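Local coordinates for effector protein Lem4 (lpg1101) (Legionella pneumophila subsp. pneumophila, PDB 6CGK) that acts as a membrane-associated protein tyrosine phosphatase injected into host cells, represented here by its magnesium-binding haloacid dehalogenase (HAD) domain in an inactive form, at residues A49-R54 and L104-N109; N59-S64 and I68-N73. The protein carries 1 engineered substitution. All blocks are in the same frame, centred on the assembly; numbering follows the deposited sequence.

Contact 1: A49-R54 and L104-N109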
ATOM      1  N   ALA A  49     -10.432 -11.671 -11.718  1.00 25.44           N
ATOM      2  CA  ALA A  49      -9.566 -10.725 -12.411  1.00 25.94           C
ATOM      3  C   ALA A  49     -10.328  -9.535 -12.982  1.00 26.80           C
ATOM      4  O   ALA A  49      -9.715  -8.678 -13.621  1.00 27.92           O
ATOM      5  CB  ALA A  49      -8.792 -11.441 -13.526  1.00 28.14           C
ATOM      6  N   THR A  50     -11.644  -9.440 -12.768  1.00 25.75           N
ATOM      7  CA  THR A  50     -12.383  -8.264 -13.214  1.00 28.40           C
ATOM      8  C   THR A  50     -13.216  -7.684 -12.072  1.00 25.20           C
ATOM      9  O   THR A  50     -13.553  -8.367 -11.098  1.00 25.21           O
ATOM     10  CB  THR A  50     -13.328  -8.581 -14.389  1.00 33.33           C
ATOM     11  OG1 THR A  50     -14.384  -9.430 -13.932  1.00 32.96           O
ATOM     12  CG2 THR A  50     -12.588  -9.289 -15.506  1.00 37.98           C
ATOM     13  N   PHE A  51     -13.529  -6.397 -12.213  1.00 25.21           N
ATOM     14  CA  PHE A  51     -14.397  -5.703 -11.261  1.00 26.58           C
ATOM     15  C   PHE A  51     -15.692  -6.472 -11.032  1.00 27.25           C
ATOM     16  O   PHE A  51     -16.123  -6.652  -9.883  1.00 25.15           O
ATOM     17  CB  PHE A  51     -14.662  -4.298 -11.797  1.00 25.32           C
ATOM     18  CG  PHE A  51     -15.633  -3.472 -10.988  1.00 29.84           C
ATOM     19  CD1 PHE A  51     -15.226  -2.816  -9.838  1.00 29.35           C
ATOM     20  CD2 PHE A  51     -16.939  -3.322 -11.414  1.00 27.97           C
ATOM     21  CE1 PHE A  51     -16.115  -2.004  -9.113  1.00 26.85           C
ATOM     22  CE2 PHE A  51     -17.849  -2.518 -10.707  1.00 32.97           C
ATOM     23  CZ  PHE A  51     -17.441  -1.840  -9.558  1.00 29.35           C
ATOM     24  N   ASP A  52     -16.324  -6.938 -12.119  1.00 27.15           N
ATOM     25  CA  ASP A  52     -17.615  -7.608 -11.975  1.00 28.19           C
ATOM     26  C   ASP A  52     -17.484  -8.893 -11.166  1.00 28.08           C
ATOM     27  O   ASP A  52     -18.382  -9.244 -10.392  1.00 27.85           O
ATOM     28  CB  ASP A  52     -18.216  -7.934 -13.346  1.00 30.14           C
ATOM     29  CG  ASP A  52     -18.704  -6.706 -14.096  1.00 40.10           C
ATOM     30  OD1 ASP A  52     -19.014  -5.700 -13.438  1.00 33.01           O
ATOM     31  OD2 ASP A  52     -18.791  -6.762 -15.342  1.00 33.59           O
ATOM     32  N   GLU A  53     -16.400  -9.623 -11.358  1.00 27.51           N
ATOM     33  CA  GLU A  53     -16.247 -10.867 -10.607  1.00 28.43           C
ATOM     34  C   GLU A  53     -15.926 -10.576  -9.149  1.00 30.64           C
ATOM     35  O   GLU A  53     -16.400 -11.268  -8.244  1.00 28.06           O
ATOM     36  CB  GLU A  53     -15.146 -11.740 -11.227  1.00 30.79           C
ATOM     37  CG  GLU A  53     -15.459 -12.230 -12.629  1.00 35.47           C
ATOM     38  CD  GLU A  53     -14.334 -13.064 -13.206  1.00 49.47           C
ATOM     39  OE1 GLU A  53     -13.322 -12.479 -13.631  1.00 50.24           O
ATOM     40  OE2 GLU A  53     -14.453 -14.306 -13.208  1.00 60.30           O
ATOM     41  N   ARG A  54     -15.082  -9.579  -8.903  1.00 26.10           N
ATOM     42  CA  ARG A  54     -14.742  -9.243  -7.529  1.00 23.67           C
ATOM     43  C   ARG A  54     -15.949  -8.731  -6.754  1.00 24.07           C
ATOM     44  O   ARG A  54     -16.121  -9.063  -5.580  1.00 27.23           O
ATOM     45  CB  ARG A  54     -13.605  -8.216  -7.537  1.00 22.45           C
ATOM     46  CG  ARG A  54     -12.299  -8.828  -8.021  1.00 22.21           C
ATOM     47  CD  ARG A  54     -11.144  -7.809  -7.898  1.00 23.52           C
ATOM     48  NE  ARG A  54     -11.219  -6.604  -8.750  1.00 23.70           N
ATOM     49  CZ  ARG A  54     -10.580  -6.493  -9.917  1.00 26.62           C
ATOM     50  NH1 ARG A  54      -9.894  -7.527 -10.395  1.00 25.07           N
ATOM     51  NH2 ARG A  54     -10.582  -5.322 -10.598  1.00 26.37           N
ATOM     52  N   LEU A 104     -10.686  -5.430  -2.203  1.00 23.34           N
ATOM     53  CA  LEU A 104     -10.975  -4.697  -0.966  1.00 24.38           C
ATOM     54  C   LEU A 104     -10.982  -3.189  -1.219  1.00 22.99           C
ATOM     55  O   LEU A 104     -11.853  -2.474  -0.710  1.00 25.59           O
ATOM     56  CB  LEU A 104      -9.946  -5.038   0.122  1.00 24.65           C
ATOM     57  CG  LEU A 104     -10.474  -6.202   0.995  1.00 27.52           C
ATOM     58  CD1 LEU A 104     -10.767  -7.432   0.159  1.00 27.13           C
ATOM     59  CD2 LEU A 104      -9.489  -6.533   2.107  1.00 29.29           C
ATOM     60  N   LEU A 105     -10.022  -2.686  -1.990  1.00 26.04           N
ATOM     61  CA  LEU A 105     -10.084  -1.273  -2.386  1.00 24.95           C
ATOM     62  C   LEU A 105     -11.423  -0.946  -3.051  1.00 28.34           C
ATOM     63  O   LEU A 105     -12.061   0.076  -2.744  1.00 29.61           O
ATOM     64  CB  LEU A 105      -8.920  -0.962  -3.311  1.00 25.93           C
ATOM     65  CG  LEU A 105      -7.538  -1.102  -2.642  1.00 25.29           C
ATOM     66  CD1 LEU A 105      -6.397  -1.053  -3.683  1.00 24.09           C
ATOM     67  CD2 LEU A 105      -7.340  -0.032  -1.560  1.00 27.97           C
ATOM     68  N   GLU A 106     -11.856  -1.782  -3.995  1.00 26.65           N
ATOM     69  CA  GLU A 106     -13.133  -1.535  -4.669  1.00 26.85           C
ATOM     70  C   GLU A 106     -14.323  -1.584  -3.715  1.00 27.85           C
ATOM     71  O   GLU A 106     -15.255  -0.780  -3.831  1.00 28.31           O
ATOM     72  CB  GLU A 106     -13.314  -2.525  -5.818  1.00 30.39           C
ATOM     73  CG  GLU A 106     -12.367  -2.200  -6.970  1.00 26.77           C
ATOM     74  CD  GLU A 106     -12.064  -3.371  -7.868  1.00 29.69           C
ATOM     75  OE1 GLU A 106     -12.601  -4.490  -7.623  1.00 27.35           O
ATOM     76  OE2 GLU A 106     -11.264  -3.163  -8.809  1.00 29.39           O
ATOM     77  N   PHE A 107     -14.342  -2.557  -2.797  1.00 30.90           N
ATOM     78  CA  PHE A 107     -15.412  -2.650  -1.816  1.00 31.90           C
ATOM     79  C   PHE A 107     -15.543  -1.379  -1.003  1.00 28.62           C
ATOM     80  O   PHE A 107     -16.629  -1.066  -0.517  1.00 31.86           O
ATOM     81  CB  PHE A 107     -15.157  -3.814  -0.835  1.00 34.45           C
ATOM     82  CG  PHE A 107     -15.135  -5.196  -1.453  1.00 30.96           C
ATOM     83  CD1 PHE A 107     -15.791  -5.489  -2.640  1.00 30.46           C
ATOM     84  CD2 PHE A 107     -14.428  -6.205  -0.814  1.00 29.09           C
ATOM     85  CE1 PHE A 107     -15.759  -6.806  -3.177  1.00 28.47           C
ATOM     86  CE2 PHE A 107     -14.407  -7.531  -1.322  1.00 26.04           C
ATOM     87  CZ  PHE A 107     -15.048  -7.813  -2.515  1.00 27.75           C
ATOM     88  N   GLU A 108     -14.427  -0.681  -0.770  1.00 28.86           N
ATOM     89  CA  GLU A 108     -14.421   0.545   0.008  1.00 32.68           C
ATOM     90  C   GLU A 108     -14.501   1.793  -0.867  1.00 32.64           C
ATOM     91  O   GLU A 108     -14.371   2.911  -0.350  1.00 36.87           O
ATOM     92  CB  GLU A 108     -13.155   0.589   0.870  1.00 36.37           C
ATOM     93  CG  GLU A 108     -13.018  -0.622   1.782  1.00 39.06           C
ATOM     94  CD  GLU A 108     -13.880  -0.515   3.008  1.00 45.98           C
ATOM     95  OE1 GLU A 108     -14.375   0.601   3.243  1.00 44.82           O
ATOM     96  OE2 GLU A 108     -14.081  -1.526   3.735  1.00 34.89           O
ATOM     97  N   ASN A 109     -14.704   1.630  -2.173  1.00 32.85           N
ATOM     98  CA  ASN A 109     -14.865   2.763  -3.094  1.00 32.87           C
ATOM     99  C   ASN A 109     -13.618   3.648  -3.087  1.00 33.88           C
ATOM    100  O   ASN A 109     -13.706   4.886  -3.148  1.00 35.08           O
ATOM    101  CB  ASN A 109     -16.136   3.562  -2.782  1.00 33.92           C
ATOM    102  CG  ASN A 109     -16.620   4.387  -3.969  1.00 36.63           C
ATOM    103  OD1 ASN A 109     -16.324   4.081  -5.128  1.00 41.34           O
ATOM    104  ND2 ASN A 109     -17.386   5.413  -3.683  1.00 41.11           N
TER

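Contact 2: N59-S64 and I68-N73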
ATOM      1  N   ASN A  59     -20.730  -8.566  -0.434  1.00 29.12           N
ATOM      2  CA  ASN A  59     -21.622  -8.917   0.667  0.52 34.62           C
ATOM      3  C   ASN A  59     -20.914  -9.819   1.670  1.00 35.91           C
ATOM      4  O   ASN A  59     -20.998  -9.601   2.885  1.00 33.84           O
ATOM      5  CB  ASN A  59     -22.878  -9.598   0.131  0.52 32.19           C
ATOM      6  CG  ASN A  59     -23.792 -10.107   1.244  0.52 42.51           C
ATOM      7  OD1 ASN A  59     -23.833  -9.547   2.344  0.52 56.51           O
ATOM      8  ND2 ASN A  59     -24.534 -11.159   0.951  0.52 52.75           N
ATOM      9  N   GLU A  60     -20.171 -10.819   1.181  1.00 29.70           N
ATOM     10  CA  GLU A  60     -19.415 -11.658   2.114  1.00 32.76           C
ATOM     11  C   GLU A  60     -18.354 -10.844   2.860  1.00 32.82           C
ATOM     12  O   GLU A  60     -18.171 -11.016   4.073  1.00 32.10           O
ATOM     13  CB  GLU A  60     -18.778 -12.832   1.377  1.00 33.47           C
ATOM     14  CG  GLU A  60     -17.881 -13.700   2.301  1.00 36.39           C
ATOM     15  CD  GLU A  60     -17.295 -14.908   1.600  1.00 40.11           C
ATOM     16  OE1 GLU A  60     -17.680 -15.157   0.444  1.00 39.94           O
ATOM     17  OE2 GLU A  60     -16.422 -15.602   2.196  1.00 34.40           O
ATOM     18  N   TYR A  61     -17.673  -9.916   2.164  1.00 28.01           N
ATOM     19  CA  TYR A  61     -16.743  -9.028   2.853  1.00 31.41           C
ATOM     20  C   TYR A  61     -17.450  -8.229   3.944  1.00 33.71           C
ATOM     21  O   TYR A  61     -16.997  -8.179   5.093  1.00 34.63           O
ATOM     22  CB  TYR A  61     -16.116  -8.096   1.832  1.00 29.57           C
ATOM     23  CG  TYR A  61     -15.252  -6.990   2.373  1.00 26.82           C
ATOM     24  CD1 TYR A  61     -13.943  -7.214   2.743  1.00 28.27           C
ATOM     25  CD2 TYR A  61     -15.762  -5.686   2.476  1.00 31.06           C
ATOM     26  CE1 TYR A  61     -13.116  -6.158   3.189  1.00 26.57           C
ATOM     27  CE2 TYR A  61     -14.945  -4.644   2.918  1.00 30.38           C
ATOM     28  CZ  TYR A  61     -13.646  -4.886   3.290  1.00 27.06           C
ATOM     29  OH  TYR A  61     -12.876  -3.795   3.706  1.00 30.15           O
ATOM     30  N   ASP A  62     -18.565  -7.588   3.602  1.00 35.71           N
ATOM     31  CA  ASP A  62     -19.228  -6.746   4.590  1.00 36.84           C
ATOM     32  C   ASP A  62     -19.683  -7.536   5.815  1.00 38.82           C
ATOM     33  O   ASP A  62     -19.721  -6.979   6.919  1.00 39.04           O
ATOM     34  CB  ASP A  62     -20.399  -6.030   3.946  1.00 35.48           C
ATOM     35  CG  ASP A  62     -19.948  -4.917   3.018  1.00 36.55           C
ATOM     36  OD1 ASP A  62     -18.797  -4.416   3.171  1.00 38.44           O
ATOM     37  OD2 ASP A  62     -20.730  -4.573   2.127  1.00 46.46           O
ATOM     38  N   ALA A  63     -20.028  -8.826   5.649  1.00 34.42           N
ATOM     39  CA  ALA A  63     -20.456  -9.686   6.753  1.00 38.21           C
ATOM     40  C   ALA A  63     -19.282 -10.301   7.508  1.00 37.41           C
ATOM     41  O   ALA A  63     -19.509 -11.042   8.475  1.00 40.88           O
ATOM     42  CB  ALA A  63     -21.365 -10.809   6.245  1.00 39.94           C
ATOM     43  N   SER A  64     -18.049  -9.991   7.105  1.00 36.23           N
ATOM     44  CA  SER A  64     -16.861 -10.597   7.672  1.00 38.26           C
ATOM     45  C   SER A  64     -16.490  -9.962   9.015  1.00 39.60           C
ATOM     46  O   SER A  64     -16.953  -8.875   9.374  1.00 38.61           O
ATOM     47  CB  SER A  64     -15.717 -10.470   6.667  1.00 34.17           C
ATOM     48  OG  SER A  64     -15.983 -11.309   5.549  1.00 39.47           O
ATOM     49  N   ILE A  68     -10.662  -8.080   9.228  1.00 31.81           N
ATOM     50  CA  ILE A  68     -10.118  -8.254   7.884  1.00 31.35           C
ATOM     51  C   ILE A  68     -10.357  -7.052   6.990  1.00 35.58           C
ATOM     52  O   ILE A  68      -9.757  -6.972   5.912  1.00 30.04           O
ATOM     53  CB  ILE A  68     -10.673  -9.503   7.175  1.00 32.81           C
ATOM     54  CG1 ILE A  68     -12.105  -9.277   6.719  1.00 36.16           C
ATOM     55  CG2 ILE A  68     -10.543 -10.713   8.074  1.00 33.32           C
ATOM     56  CD1 ILE A  68     -12.432 -10.007   5.436  1.00 37.47           C
ATOM     57  N   LYS A  69     -11.212  -6.112   7.395  1.00 33.81           N
ATOM     58  CA  LYS A  69     -11.531  -5.004   6.497  1.00 29.50           C
ATOM     59  C   LYS A  69     -10.449  -3.922   6.497  1.00 31.14           C
ATOM     60  O   LYS A  69      -9.684  -3.759   7.446  1.00 34.04           O
ATOM     61  CB  LYS A  69     -12.864  -4.383   6.889  1.00 32.29           C
ATOM     62  CG  LYS A  69     -14.015  -5.400   6.919  1.00 30.29           C
ATOM     63  CD  LYS A  69     -15.326  -4.792   7.408  1.00 37.20           C
ATOM     64  CE  LYS A  69     -16.466  -5.818   7.390  1.00 37.86           C
ATOM     65  NZ  LYS A  69     -17.770  -5.129   7.695  1.00 44.20           N
ATOM     66  N   ILE A  70     -10.423  -3.156   5.406  1.00 27.45           N
ATOM     67  CA  ILE A  70      -9.682  -1.895   5.387  1.00 28.56           C
ATOM     68  C   ILE A  70     -10.199  -1.024   6.527  1.00 31.70           C
ATOM     69  O   ILE A  70     -11.416  -0.948   6.769  1.00 31.39           O
ATOM     70  CB  ILE A  70      -9.844  -1.219   4.017  1.00 29.16           C
ATOM     71  CG1 ILE A  70      -9.241  -2.122   2.940  1.00 27.32           C
ATOM     72  CG2 ILE A  70      -9.185   0.143   4.004  1.00 26.58           C
ATOM     73  CD1 ILE A  70      -9.136  -1.530   1.581  1.00 26.66           C
ATOM     74  N   THR A  71      -9.283  -0.453   7.305  1.00 31.03           N
ATOM     75  CA  THR A  71      -9.772   0.259   8.469  1.00 33.67           C
ATOM     76  C   THR A  71     -10.312   1.600   8.022  1.00 38.71           C
ATOM     77  O   THR A  71      -9.943   2.113   6.966  1.00 38.39           O
ATOM     78  CB  THR A  71      -8.687   0.478   9.522  1.00 31.64           C
ATOM     79  OG1 THR A  71      -7.768   1.462   9.052  1.00 33.50           O
ATOM     80  CG2 THR A  71      -7.954  -0.829   9.838  1.00 37.54           C
ATOM     81  N   GLU A  72     -11.191   2.170   8.843  1.00 39.61           N
ATOM     82  CA  GLU A  72     -11.771   3.463   8.499  1.00 41.82           C
ATOM     83  C   GLU A  72     -10.697   4.511   8.227  1.00 43.32           C
ATOM     84  O   GLU A  72     -10.755   5.235   7.227  1.00 44.16           O
ATOM     85  CB  GLU A  72     -12.694   3.927   9.625  1.00 51.38           C
ATOM     86  CG  GLU A  72     -13.730   4.930   9.161  1.00 71.98           C
ATOM     87  CD  GLU A  72     -14.812   4.278   8.314  1.00 77.92           C
ATOM     88  OE1 GLU A  72     -15.023   4.719   7.160  1.00 76.33           O
ATOM     89  OE2 GLU A  72     -15.438   3.307   8.801  1.00 75.46           O
ATOM     90  N   ASN A  73      -9.701   4.606   9.108  1.00 46.18           N
ATOM     91  CA  ASN A  73      -8.681   5.638   8.953  1.00 43.27           C
ATOM     92  C   ASN A  73      -7.754   5.363   7.775  1.00 40.01           C
ATOM     93  O   ASN A  73      -7.224   6.301   7.177  1.00 42.25           O
ATOM     94  CB  ASN A  73      -7.881   5.771  10.247  1.00 52.78           C
ATOM     95  CG  ASN A  73      -8.722   6.303  11.393  1.00 57.51           C
ATOM     96  OD1 ASN A  73      -9.684   7.037  11.176  1.00 62.60           O
ATOM     97  ND2 ASN A  73      -8.363   5.937  12.616  1.00 62.74           N
TER
HETATM   98  O   HOH W   1     -17.916  -3.405   5.559  1.00 35.86           O

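Contact 1: A49-R54 and L104-N109
Arg54 of helix 51-55 and Glu106 of helix 98-107 join in a side-on, two-pronged salt bridge. Arg54 NE donates to Glu106 OE1 at 2.8 Å, nearly straight (170°), with the oxygen in the guanidinium plane; NH2 reaches OE2 at 2.9 Å, more bent (149°), on that oxygen's syn lone pair. The two planes are turned 32° apart, so the pairing is twisted. A bend at chi3 swings the guanidinium back over its own helix start, where one face lies on the Thr50 C and Phe51 N peptide. The remaining nitrogen, NH1, is taken by Lys48 O, and OE2 also bonds His112 NE2, so both charged groups have a second partner that helps fix their rotation. Phe51 lies beside the bridge, its ring edge meeting the carboxylate at 3.8 Å from CD1 to Glu106 CD. Arg54 O lies at the edge of the Phe107 ring, 3.3 Å from CE1. Thr50 OG1 caps the first helix by accepting from Glu53 N, while a Schellman motif (C-prime Asn109) ends the second. The salt bridge and the Phe107 contact join helix 51-55 to the C-terminal end of helix 98-107; Phe107 also packs on Lys58 and Tyr61 of helix 58-62.

Contact 2: N59-S64 and I68-N73
The end of helix 58-62 and the connection leading into helix 72-82 form a compact helix-loop-helix turn beside the active site, the Ile68 side chain lying about 7 Å from that of the magnesium ligand Asp25. Tyr61 is its centre. With CG anti to the backbone N (chi1 173°), its ring reaches toward the returning chain, and OH accepts from Ile70 N at 3.1 Å with a bent N-H...O angle of 145°. The same hydroxyl bonds Glu108 OE2, so main chain and carboxylate both hold it. Lys69 runs extended across the ring: its CG makes an off-centre CH-pi contact 4.1 Å from the centroid, and CB sits 3.2 Å from Tyr61 OH. Beyond the ring, Lys69 NZ donates to Asp62 O, in the last helical turn, at 2.8 Å, tilted 32° from the carbonyl plane, and to a water that in turn donates to Asp62 OD1. That carboxylate also pairs with Lys58 through OD2. At the helix end, Ile68 CD1 fits against Ser64 CB at 3.5 Å and approaches Tyr61 CD1, while Ser64 OG returns 2.7 Å to Glu60 O. Thr71, as N-cap, starts the next helix by accepting from Ala74 N. Backbone bonds of Lys69 with Gly30 and Thr71 with Ile28 return the chain beside the segment after strand 19-23, consistent with the cap insertion HAD proteins carry there.

Contact 2 is nested along the chain inside the long loop that contact 1 closes: helices 51-55 and 58-62 follow one another, the turn of 68-73 leads into helix 72-82, and only after strand 89-93 does helix 98-107 return to meet 49-54. The centres of the two contacts lie about 13 Å apart on the same side of the chain's centre, and they touch directly. Tyr61 is where they meet, with Leu104 packing on its ring and Leu104 O lying against Ile70. Helix 98-107 thus takes part in both, joining the helices that follow strand 19-23, probably a cap-type insertion, to the HAD core near its magnesium site.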